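Local coordinates for phosphoacetylglucosamine mutase (Aspergillus lentulus, PDB 5O9X), which catalyses the interconversion of N-acetylglucosamine 6-phosphate and N-acetylglucosamine 1-phosphate, probably by way of a bisphosphorylated sugar intermediate, at residues 181-186 with 192-197; 59-64 with 172-177. The protein carries 1 engineered substitution. All coordinates share one frame; numbering follows the deposited sequence.

In the fold
After helix 40-56 the chain enters strand 61-66, the middle strand of the first mixed sheet. Contact 2 closes a loop of more than a hundred residues, bringing residues 59-64, which lead into that strand, against residues 172-177 of helix 164-176 and what follows it. Contact 1 follows in series, neither crossing nor enclosing it. It closes a short loop between the linker after helix 164-176 and helix 188-202. The two contacts touch through Tyr183 and Pro186 of the linker. Together they tie the first sheet, through helix 164-176 and the linker, to helix 188-202.

Contact 1 (181-186 with 192-197)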
loop_
_atom_site.group_PDB
_atom_site.type_symbol
_atom_site.label_atom_id
_atom_site.label_comp_id
_atom_site.label_asym_id
_atom_site.label_seq_id
_atom_site.Cartn_x
_atom_site.Cartn_y
_atom_site.Cartn_z
ATOM N N TYR A 181 3.924 12.750 21.111
ATOM C CA TYR A 181 3.475 11.925 19.963
ATOM C C TYR A 181 4.564 10.986 19.396
ATOM O O TYR A 181 4.267 10.137 18.536
ATOM C CB TYR A 181 2.966 12.826 18.824
ATOM C CG TYR A 181 1.669 13.532 19.113
ATOM C CD1 TYR A 181 0.440 12.863 18.965
ATOM C CD2 TYR A 181 1.659 14.877 19.514
ATOM C CE1 TYR A 181 -0.763 13.507 19.228
ATOM C CE2 TYR A 181 0.457 15.533 19.777
ATOM C CZ TYR A 181 -0.747 14.840 19.632
ATOM O OH TYR A 181 -1.938 15.471 19.884
ATOM N N GLU A 182 5.801 11.200 19.855
ATOM C CA GLU A 182 7.001 10.438 19.514
ATOM C C GLU A 182 6.793 9.009 19.025
ATOM O O GLU A 182 6.415 8.123 19.789
ATOM C CB GLU A 182 7.971 10.426 20.686
ATOM C CG GLU A 182 9.350 10.089 20.214
ATOM C CD GLU A 182 10.420 10.245 21.266
ATOM O OE1 GLU A 182 10.930 11.361 21.436
ATOM O OE2 GLU A 182 10.795 9.223 21.864
ATOM N N TYR A 183 7.072 8.783 17.743
ATOM C CA TYR A 183 6.735 7.499 17.122
ATOM C C TYR A 183 7.877 6.458 17.219
ATOM O O TYR A 183 7.640 5.258 17.070
ATOM C CB TYR A 183 6.373 7.770 15.664
ATOM C CG TYR A 183 5.614 6.671 14.981
ATOM C CD1 TYR A 183 4.358 6.265 15.452
ATOM C CD2 TYR A 183 6.136 6.036 13.826
ATOM C CE1 TYR A 183 3.651 5.223 14.848
ATOM C CE2 TYR A 183 5.410 5.027 13.196
ATOM C CZ TYR A 183 4.180 4.619 13.702
ATOM O OH TYR A 183 3.461 3.600 13.086
ATOM N N GLY A 184 9.113 6.931 17.396
ATOM C CA GLY A 184 10.287 6.057 17.430
ATOM C C GLY A 184 11.534 6.836 17.077
ATOM O O GLY A 184 11.438 8.055 16.746
ATOM N N GLU A 185 12.681 6.144 17.105
ATOM C CA GLU A 185 13.935 6.664 16.568
ATOM C C GLU A 185 13.887 6.618 15.027
ATOM O O GLU A 185 13.514 5.585 14.469
ATOM C CB GLU A 185 15.132 5.787 17.019
ATOM C CG GLU A 185 15.559 5.816 18.502
ATOM C CD GLU A 185 15.644 7.224 19.108
ATOM O OE1 GLU A 185 16.411 8.067 18.570
ATOM O OE2 GLU A 185 14.901 7.466 20.110
ATOM N N PRO A 186 14.320 7.697 14.339
ATOM C CA PRO A 186 14.103 7.845 12.867
ATOM C C PRO A 186 15.177 7.186 12.035
ATOM O O PRO A 186 15.776 7.795 11.157
ATOM C CB PRO A 186 14.114 9.353 12.690
ATOM C CG PRO A 186 15.096 9.838 13.756
ATOM C CD PRO A 186 15.026 8.874 14.908
ATOM N N TYR A 192 13.194 -1.501 13.253
ATOM C CA TYR A 192 13.227 -2.934 13.648
ATOM C C TYR A 192 12.936 -3.107 15.142
ATOM O O TYR A 192 12.190 -4.046 15.538
ATOM C CB TYR A 192 14.575 -3.604 13.362
ATOM C CG TYR A 192 14.951 -3.558 11.883
ATOM C CD1 TYR A 192 14.006 -3.917 10.893
ATOM C CD2 TYR A 192 16.219 -3.112 11.480
ATOM C CE1 TYR A 192 14.338 -3.816 9.478
ATOM C CE2 TYR A 192 16.572 -3.004 10.117
ATOM C CZ TYR A 192 15.639 -3.351 9.142
ATOM O OH TYR A 192 15.985 -3.249 7.826
ATOM N N GLU A 193 13.504 -2.193 15.945
ATOM C CA GLU A 193 13.337 -2.223 17.416
ATOM C C GLU A 193 11.856 -2.064 17.797
ATOM O O GLU A 193 11.320 -2.773 18.693
ATOM C CB GLU A 193 14.181 -1.084 18.021
ATOM C CG GLU A 193 15.635 -1.472 17.983
ATOM C CD GLU A 193 16.573 -0.387 18.516
ATOM O OE1 GLU A 193 16.144 0.787 18.614
ATOM O OE2 GLU A 193 17.735 -0.744 18.851
ATOM N N LYS A 194 11.188 -1.125 17.135
ATOM C CA LYS A 194 9.757 -0.880 17.431
ATOM C C LYS A 194 8.890 -2.065 17.055
ATOM O O LYS A 194 8.032 -2.502 17.864
ATOM C CB LYS A 194 9.256 0.359 16.696
ATOM C CG LYS A 194 7.859 0.836 17.160
ATOM C CD LYS A 194 7.398 1.913 16.160
ATOM C CE LYS A 194 5.977 2.422 16.442
ATOM N NZ LYS A 194 5.962 3.142 17.724
ATOM N N LEU A 195 9.069 -2.570 15.827
ATOM C CA LEU A 195 8.322 -3.771 15.407
ATOM C C LEU A 195 8.607 -4.935 16.342
ATOM O O LEU A 195 7.647 -5.611 16.869
ATOM C CB LEU A 195 8.622 -4.135 13.946
ATOM C CG LEU A 195 7.713 -3.518 12.886
ATOM C CD1 LEU A 195 8.038 -2.054 12.783
ATOM C CD2 LEU A 195 8.095 -4.217 11.557
ATOM N N ALA A 196 9.900 -5.142 16.656
ATOM C CA ALA A 196 10.233 -6.306 17.519
ATOM C C ALA A 196 9.620 -6.202 18.910
ATOM O O ALA A 196 9.026 -7.192 19.433
ATOM C CB ALA A 196 11.727 -6.485 17.601
ATOM N N ALA A 197 9.709 -5.001 19.504
ATOM C CA ALA A 197 9.182 -4.814 20.859
ATOM C C ALA A 197 7.639 -4.997 20.916
ATOM O O ALA A 197 7.104 -5.609 21.868
ATOM C CB ALA A 197 9.636 -3.466 21.462
#
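Lys194 reaches from helix 188-202 to the linker and meets Tyr183 twice, at its backbone and at its ring. NZ of Lys194 gives a hydrogen bond to O of Tyr183, 2.8 Å long. The ammonium is tilted 24° from the carbonyl plane, and the C=O...N angle is 146°. The same chain lies over one face of the Tyr183 ring and crosses the tyrosine side chain at about a right angle. CE of Lys194 comes within 3.9 Å of CZ of Tyr183, displaced toward the rim, as a CH-pi contact. NZ stands 4.3 Å from the centroid of the Tyr183 ring, a cation-pi pair. The lysine is extended as far as CE; a bend at the last torsion (chi4 66°) turns NZ to the carbonyl. Beyond this shell, Tyr169 of helix 164-176 touches Lys194. Arg172 makes a cation-pi contact on the opposite face of the Tyr183 ring, and the N-H of Tyr183 is hydrogen-bonded to OG1 of Thr176. The linker is thus held to the helix before it and the helix after it. A carbonyl dipole and an aromatic face together probably help to hold the ammonium, and the ring lies between two cationic side chains.

Contact 2 (59-64 with 172-177); sequences GQWIGV and RCKNTL
The backbones come closest at Gln60 and Asn175, whose CA atoms are 6.2 Å apart where residues 59-64, leading into strand 61-66, meet residues 172-177 of helix 164-176 and what follows it. Trp61 and Lys174 make the main side-chain contact. CE of Lys174 sits over the centre of one indole face, 3.4 Å from CE2 of Trp61, and makes a CH-pi contact with the six-membered ring. NZ of Lys174 is farther, 4.7 Å from the centroid of that ring, in cation-pi geometry over the same face. Two bends, at chi3 (79°) and chi4 (63°), fold the lysine chain over the indole. Nearer the root of the chain, CB of Lys174 lies 3.8 Å from CD1 of Trp61. The Asn175 amide approaches the backbone of Trp61 and the edge of its indole, with amide and ring planes 41° apart. CB of Gln60 also packs against this amide. OG1 of Thr176 donates a hydrogen bond to O of Arg172, 3.0 Å, from above the carbonyl plane. Trp61 also rests on Val129 and Ile157 of neighbouring strands, and Pro83 touches Asn175. The contact thus packs a helix on the sheet of the first alpha/beta/alpha domain. The lysine methylenes lie on one face of the indole, and the lysine ammonium probably gains from the electron-rich ring, at a longer distance.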
loop_
_atom_site.group_PDB
_atom_site.type_symbol
_atom_site.label_atom_id
_atom_site.label_comp_id
_atom_site.label_asym_id
_atom_site.label_seq_id
_atom_site.Cartn_x
_atom_site.Cartn_y
_atom_site.Cartn_z
ATOM N N GLY A 59 8.434 23.830 7.681
ATOM C CA GLY A 59 9.707 23.092 7.676
ATOM C C GLY A 59 9.640 21.671 8.223
ATOM O O GLY A 59 10.664 21.122 8.640
ATOM N N GLN A 60 8.452 21.062 8.205
ATOM C CA GLN A 60 8.283 19.668 8.642
ATOM C C GLN A 60 8.906 18.787 7.553
ATOM O O GLN A 60 8.952 19.175 6.407
ATOM C CB GLN A 60 6.821 19.306 8.895
ATOM C CG GLN A 60 6.314 19.631 10.315
ATOM C CD GLN A 60 4.851 19.310 10.492
ATOM O OE1 GLN A 60 4.012 19.806 9.768
ATOM N NE2 GLN A 60 4.534 18.469 11.449
ATOM N N TRP A 61 9.506 17.683 7.970
ATOM C CA TRP A 61 10.092 16.731 7.048
ATOM C C TRP A 61 9.012 16.179 6.120
ATOM O O TRP A 61 7.947 15.682 6.542
ATOM C CB TRP A 61 10.796 15.619 7.843
ATOM C CG TRP A 61 12.009 16.140 8.518
ATOM C CD1 TRP A 61 12.100 16.639 9.783
ATOM C CD2 TRP A 61 13.334 16.221 7.947
ATOM N NE1 TRP A 61 13.425 17.014 10.040
ATOM C CE2 TRP A 61 14.191 16.776 8.942
ATOM C CE3 TRP A 61 13.880 15.860 6.696
ATOM C CZ2 TRP A 61 15.550 17.007 8.723
ATOM C CZ3 TRP A 61 15.251 16.068 6.473
ATOM C CH2 TRP A 61 16.071 16.650 7.499
ATOM N N ILE A 62 9.290 16.298 4.834
ATOM C CA ILE A 62 8.449 15.626 3.792
ATOM C C ILE A 62 9.265 14.432 3.198
ATOM O O ILE A 62 10.470 14.568 2.971
ATOM C CB ILE A 62 8.136 16.666 2.714
ATOM C CG1 ILE A 62 7.208 17.788 3.296
ATOM C CG2 ILE A 62 7.459 16.058 1.458
ATOM C CD1 ILE A 62 5.912 17.250 3.923
ATOM N N GLY A 63 8.608 13.313 2.858
ATOM C CA GLY A 63 9.425 12.154 2.354
ATOM C C GLY A 63 9.191 12.041 0.852
ATOM O O GLY A 63 8.091 12.457 0.315
ATOM N N VAL A 64 10.194 11.494 0.157
ATOM C CA VAL A 64 10.035 11.101 -1.219
ATOM C C VAL A 64 10.521 9.648 -1.329
ATOM O O VAL A 64 11.615 9.377 -0.931
ATOM C CB VAL A 64 10.903 11.988 -2.167
ATOM C CG1 VAL A 64 10.679 11.550 -3.605
ATOM C CG2 VAL A 64 10.463 13.460 -2.085
ATOM N N ARG A 172 7.384 10.181 9.842
ATOM C CA ARG A 172 6.621 10.291 11.107
ATOM C C ARG A 172 7.572 10.440 12.316
ATOM O O ARG A 172 7.427 11.398 13.113
ATOM C CB ARG A 172 5.627 9.172 11.278
ATOM C CG ARG A 172 4.710 9.428 12.439
ATOM C CD ARG A 172 3.687 8.350 12.500
ATOM N NE ARG A 172 2.673 8.579 13.530
ATOM C CZ ARG A 172 1.504 7.931 13.543
ATOM N NH1 ARG A 172 1.231 7.036 12.602
ATOM N NH2 ARG A 172 0.595 8.173 14.477
ATOM N N CYS A 173 8.574 9.583 12.428
ATOM C CA CYS A 173 9.537 9.729 13.535
ATOM C C CYS A 173 10.199 11.095 13.595
ATOM O O CYS A 173 10.246 11.710 14.687
ATOM C CB CYS A 173 10.657 8.660 13.516
ATOM S SG CYS A 173 9.961 7.055 13.931
ATOM N N LYS A 174 10.736 11.579 12.474
ATOM C CA LYS A 174 11.485 12.838 12.545
ATOM C C LYS A 174 10.512 14.027 12.899
ATOM O O LYS A 174 10.917 15.049 13.475
ATOM C CB LYS A 174 12.207 13.132 11.233
ATOM C CG LYS A 174 13.257 12.133 10.809
ATOM C CD LYS A 174 13.966 12.632 9.582
ATOM C CE LYS A 174 15.003 13.687 9.961
ATOM N NZ LYS A 174 16.084 13.179 10.833
ATOM N N ASN A 175 9.244 13.909 12.523
ATOM C CA ASN A 175 8.320 15.010 12.802
ATOM C C ASN A 175 7.703 14.939 14.208
ATOM O O ASN A 175 6.967 15.838 14.592
ATOM C CB ASN A 175 7.238 15.102 11.738
ATOM C CG ASN A 175 7.780 15.624 10.411
ATOM O OD1 ASN A 175 7.461 15.067 9.355
ATOM N ND2 ASN A 175 8.598 16.645 10.453
ATOM N N THR A 176 7.957 13.851 14.934
ATOM C CA THR A 176 7.362 13.672 16.240
ATOM C C THR A 176 8.417 13.519 17.332
ATOM O O THR A 176 8.049 13.391 18.516
ATOM C CB THR A 176 6.394 12.471 16.308
ATOM O OG1 THR A 176 7.138 11.259 16.076
ATOM C CG2 THR A 176 5.186 12.637 15.348
ATOM N N LEU A 177 9.699 13.522 16.950
ATOM C CA LEU A 177 10.759 13.183 17.876
ATOM C C LEU A 177 10.700 14.260 18.997
ATOM O O LEU A 177 10.448 15.435 18.696
ATOM C CB LEU A 177 12.120 13.135 17.154
ATOM C CG LEU A 177 13.335 12.619 17.925
ATOM C CD1 LEU A 177 13.255 11.142 18.339
ATOM C CD2 LEU A 177 14.623 12.914 17.156
#